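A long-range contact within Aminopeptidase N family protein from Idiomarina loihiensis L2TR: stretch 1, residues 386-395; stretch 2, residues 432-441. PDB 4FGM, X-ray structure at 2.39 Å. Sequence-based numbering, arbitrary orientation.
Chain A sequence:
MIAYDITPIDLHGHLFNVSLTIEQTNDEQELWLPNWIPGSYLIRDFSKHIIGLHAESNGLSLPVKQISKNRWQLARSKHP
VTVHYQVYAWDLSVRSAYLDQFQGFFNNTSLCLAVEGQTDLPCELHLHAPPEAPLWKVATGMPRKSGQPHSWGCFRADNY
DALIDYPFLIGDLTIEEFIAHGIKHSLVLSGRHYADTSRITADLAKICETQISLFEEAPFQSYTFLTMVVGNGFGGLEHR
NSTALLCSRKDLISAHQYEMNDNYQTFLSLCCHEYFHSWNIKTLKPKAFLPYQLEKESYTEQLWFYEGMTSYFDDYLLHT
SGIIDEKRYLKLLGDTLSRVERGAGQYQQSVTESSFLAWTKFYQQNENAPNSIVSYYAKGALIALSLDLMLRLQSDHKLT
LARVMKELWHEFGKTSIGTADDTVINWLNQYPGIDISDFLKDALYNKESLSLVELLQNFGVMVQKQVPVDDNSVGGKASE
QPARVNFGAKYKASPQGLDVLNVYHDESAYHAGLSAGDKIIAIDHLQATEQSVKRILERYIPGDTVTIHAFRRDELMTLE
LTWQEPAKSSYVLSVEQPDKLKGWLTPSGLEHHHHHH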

# COMPACT_ATOMS: atom_id res chain seq x y z
N SER A 386 15.73 0.57 13.58
CA SER A 386 17.11 0.80 14.00
C SER A 386 17.31 2.24 14.46
O SER A 386 17.84 2.48 15.54
N LEU A 387 16.89 3.19 13.63
CA LEU A 387 17.04 4.60 13.96
C LEU A 387 16.34 4.96 15.27
O LEU A 387 16.89 5.69 16.10
N ASP A 388 15.13 4.45 15.46
CA ASP A 388 14.39 4.74 16.68
C ASP A 388 15.16 4.26 17.91
O ASP A 388 15.29 4.98 18.90
N LEU A 389 15.68 3.04 17.84
CA LEU A 389 16.44 2.47 18.95
C LEU A 389 17.78 3.17 19.14
O LEU A 389 18.18 3.46 20.26
N MSE A 390 18.47 3.44 18.03
CA MSE A 390 19.76 4.10 18.10
C MSE A 390 19.66 5.52 18.65
O MSE A 390 20.43 5.91 19.52
N LEU A 391 18.70 6.29 18.15
CA LEU A 391 18.49 7.66 18.60
C LEU A 391 18.14 7.69 20.09
O LEU A 391 18.52 8.61 20.80
N ARG A 392 17.42 6.68 20.55
CA ARG A 392 17.04 6.64 21.96
C ARG A 392 18.25 6.42 22.85
O ARG A 392 18.41 7.11 23.85
N LEU A 393 19.10 5.47 22.49
CA LEU A 393 20.29 5.19 23.29
C LEU A 393 21.29 6.34 23.26
O LEU A 393 21.92 6.66 24.27
N GLN A 394 21.42 6.98 22.10
CA GLN A 394 22.35 8.08 21.91
C GLN A 394 21.92 9.41 22.54
O GLN A 394 22.73 10.33 22.67
N SER A 395 20.65 9.51 22.91
CA SER A 395 20.12 10.73 23.52
C SER A 395 19.54 10.38 24.88
O SER A 395 18.79 11.15 25.47
N PRO A 432 22.76 17.63 16.90
CA PRO A 432 23.61 17.57 18.10
C PRO A 432 23.51 16.35 19.00
O PRO A 432 22.44 16.04 19.54
N GLY A 433 24.63 15.66 19.18
CA GLY A 433 24.68 14.51 20.06
C GLY A 433 24.39 13.14 19.49
O GLY A 433 24.37 12.15 20.23
N ILE A 434 24.16 13.05 18.18
CA ILE A 434 23.87 11.76 17.57
C ILE A 434 24.63 11.54 16.26
O ILE A 434 24.79 12.47 15.47
N ASP A 435 25.08 10.31 16.06
CA ASP A 435 25.81 9.93 14.86
C ASP A 435 25.30 8.57 14.39
O ASP A 435 25.50 7.55 15.05
N ILE A 436 24.62 8.57 13.25
CA ILE A 436 24.07 7.34 12.67
C ILE A 436 24.50 7.23 11.21
O ILE A 436 24.03 6.36 10.49
N SER A 437 25.39 8.13 10.80
CA SER A 437 25.88 8.19 9.43
C SER A 437 26.36 6.88 8.81
O SER A 437 25.84 6.45 7.78
N ASP A 438 27.36 6.25 9.41
CA ASP A 438 27.88 5.00 8.85
C ASP A 438 26.79 3.95 8.73
O ASP A 438 26.69 3.25 7.72
N PHE A 439 25.97 3.82 9.76
CA PHE A 439 24.91 2.84 9.74
C PHE A 439 23.91 3.07 8.60
O PHE A 439 23.65 2.17 7.81
N LEU A 440 23.36 4.28 8.54
CA LEU A 440 22.37 4.62 7.54
C LEU A 440 22.88 4.51 6.10
O LEU A 440 22.14 4.08 5.21
N LYS A 441 24.14 4.89 5.86
CA LYS A 441 24.70 4.79 4.51
C LYS A 441 24.80 3.33 4.08
O LYS A 441 24.56 3.00 2.92

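The two segments run in opposite senses: the axes of helices 386-394 and 437-441 make an angle of 178°, yet their closest approach is 11.6 Å, so the gap must be filled by side chains. Toward the end of stretch 1 the backbones draw together, with the CA atoms of Gln394 and Ile434 5.9 Å apart against 7.7 Å for Met390 and Ile436. About 500 Å² is buried in all.

Phe439 is directed toward stretch 1 by its CA-to-CB bond. With chi1 at 156° (t) and chi2 at 75°, its ring reaches across to the first helix. Met390, modelled as selenomethionine, also points toward its partner; chi1 m and chi2 t place the selenium over one ring face, 3.9 Å from SE to the Phe439 centroid and 22° off the normal, and chi3 at 80° (p) then places Met390 CE 3.7 Å from Ile436 CG2. One side chain thus bridges the aromatic ring and the isoleucine. Leu387 CD2 meets the ring edge at 3.8 Å from Phe439 CE2, and Ser386 CB approaches obliquely, 3.3 Å from Phe439 CZ. The hydroxyl of Ser386 is satisfied elsewhere in the structure.

The CA-to-CB bond of Leu387 points sideways to stretch 2, but the common m,t rotamer brings its end nearer the second stretch. There CD2 also contacts Ile436 CB at 4.2 Å and Leu440 CD1 at 4.3 Å. Leu391 likewise starts sideways; its chi1 of -96° and chi2 of 31° both lie between wells, and CD1 reaches Ile436 CG2 at 3.9 Å and Ile434 CD1 at 4.1 Å. Ile436, at the N-cap position, points toward stretch 1 with chi1 and chi2 both p, placing CG2 where Met390, Leu391 and Gln394 all approach it.

The polar anchor is Gln394. Its CA-to-CB bond points toward stretch 2; chi1 is m (-77°) and chi2 is t (180°), and chi3 of 38° orients the amide so that both ends engage the backbone of one residue: Asp435 N donates to Gln394 OE1 at 2.7 Å (155°), and Gln394 NE2 donates to Asp435 O at 3.2 Å (143°). Both bonds run from the Gln394 amide to Asp435 backbone atoms, so the Asp435 side chain, whose CA-to-CB bond points away, takes no part in them. Gly433, nearby, has phi/psi of 90/3, where a CB would jam against the preceding carbonyl oxygen.

Asp388 and Arg392 lie out of reach of stretch 2 and pair within their own helix, through a salt bridge of 2.9 Å between Arg392 NE and Asp388 OD1.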

# COMPACT_ATOMS: atom_id res chain seq x y z
CB SER A 386 18.07 0.47 12.86
OG SER A 386 17.89 -0.85 12.40
CB LEU A 387 16.49 5.47 12.83
CG LEU A 387 17.22 5.46 11.49
CD1 LEU A 387 16.45 6.31 10.48
CD2 LEU A 387 18.63 6.01 11.65
CB ASP A 388 13.01 4.08 16.63
CG ASP A 388 12.00 4.77 17.53
OD1 ASP A 388 12.34 5.81 18.14
OD2 ASP A 388 10.86 4.27 17.63
CB LEU A 389 16.63 0.97 18.71
CG LEU A 389 15.62 0.03 19.38
CD1 LEU A 389 14.27 0.69 19.55
CD2 LEU A 389 15.51 -1.24 18.56
CB MSE A 390 20.40 4.13 16.71
CG MSE A 390 20.93 2.78 16.28
SE MSE A 390 21.60 2.82 14.47
CE MSE A 390 23.34 3.62 14.78
CB LEU A 391 17.36 8.31 17.79
CG LEU A 391 17.72 9.17 16.57
CD1 LEU A 391 18.99 8.68 15.90
CD2 LEU A 391 16.56 9.14 15.60
CB ARG A 392 15.99 5.54 22.19
CG ARG A 392 14.65 5.83 21.50
CD ARG A 392 13.66 4.71 21.68
NE ARG A 392 12.46 4.92 20.87
CZ ARG A 392 11.22 4.98 21.37
NH1 ARG A 392 11.01 4.83 22.68
NH2 ARG A 392 10.19 5.17 20.56
CB LEU A 393 20.96 3.91 22.78
CG LEU A 393 20.10 2.64 22.80
CD1 LEU A 393 20.86 1.51 22.13
CD2 LEU A 393 19.74 2.28 24.23
CB GLN A 394 22.63 8.29 20.42
CG GLN A 394 23.58 7.27 19.82
CD GLN A 394 23.82 7.51 18.34
OE1 GLN A 394 23.92 8.65 17.89
NE2 GLN A 394 23.94 6.42 17.58
CB SER A 395 19.03 11.33 22.63
OG SER A 395 17.89 10.47 22.55
CB PRO A 432 23.26 18.86 18.83
CG PRO A 432 21.83 19.06 18.48
CD PRO A 432 21.84 18.77 16.99
CB ILE A 434 22.36 11.59 17.28
CG1 ILE A 434 21.89 12.71 16.36
CG2 ILE A 434 21.58 11.60 18.58
CD1 ILE A 434 20.97 12.23 15.26
CB ASP A 435 27.31 9.83 15.15
CG ASP A 435 28.13 9.53 13.90
OD1 ASP A 435 29.17 8.84 14.02
OD2 ASP A 435 27.73 9.97 12.81
CB ILE A 436 22.52 7.30 12.77
CG1 ILE A 436 21.91 8.63 12.30
CG2 ILE A 436 22.08 7.01 14.20
CD1 ILE A 436 21.99 8.86 10.81
CB SER A 437 27.00 9.23 9.32
OG SER A 437 27.40 9.39 7.97
CB ASP A 438 29.05 4.46 9.67
CG ASP A 438 30.29 5.31 9.54
OD1 ASP A 438 30.46 5.96 8.48
OD2 ASP A 438 31.11 5.32 10.48
CB PHE A 439 24.14 2.85 11.05
CG PHE A 439 22.74 2.32 10.92
CD1 PHE A 439 22.50 0.96 10.77
CD2 PHE A 439 21.67 3.20 10.86
CE1 PHE A 439 21.21 0.48 10.56
CE2 PHE A 439 20.37 2.74 10.64
CZ PHE A 439 20.14 1.37 10.50
CB LEU A 440 21.81 6.03 7.80
CG LEU A 440 20.51 6.37 7.05
CD1 LEU A 440 19.39 5.44 7.50
CD2 LEU A 440 20.11 7.81 7.31
CB LYS A 441 26.10 5.42 4.44
CG LYS A 441 26.11 6.91 4.23
CD LYS A 441 27.54 7.40 4.05
CE LYS A 441 27.61 8.91 3.99
NZ LYS A 441 29.03 9.37 3.95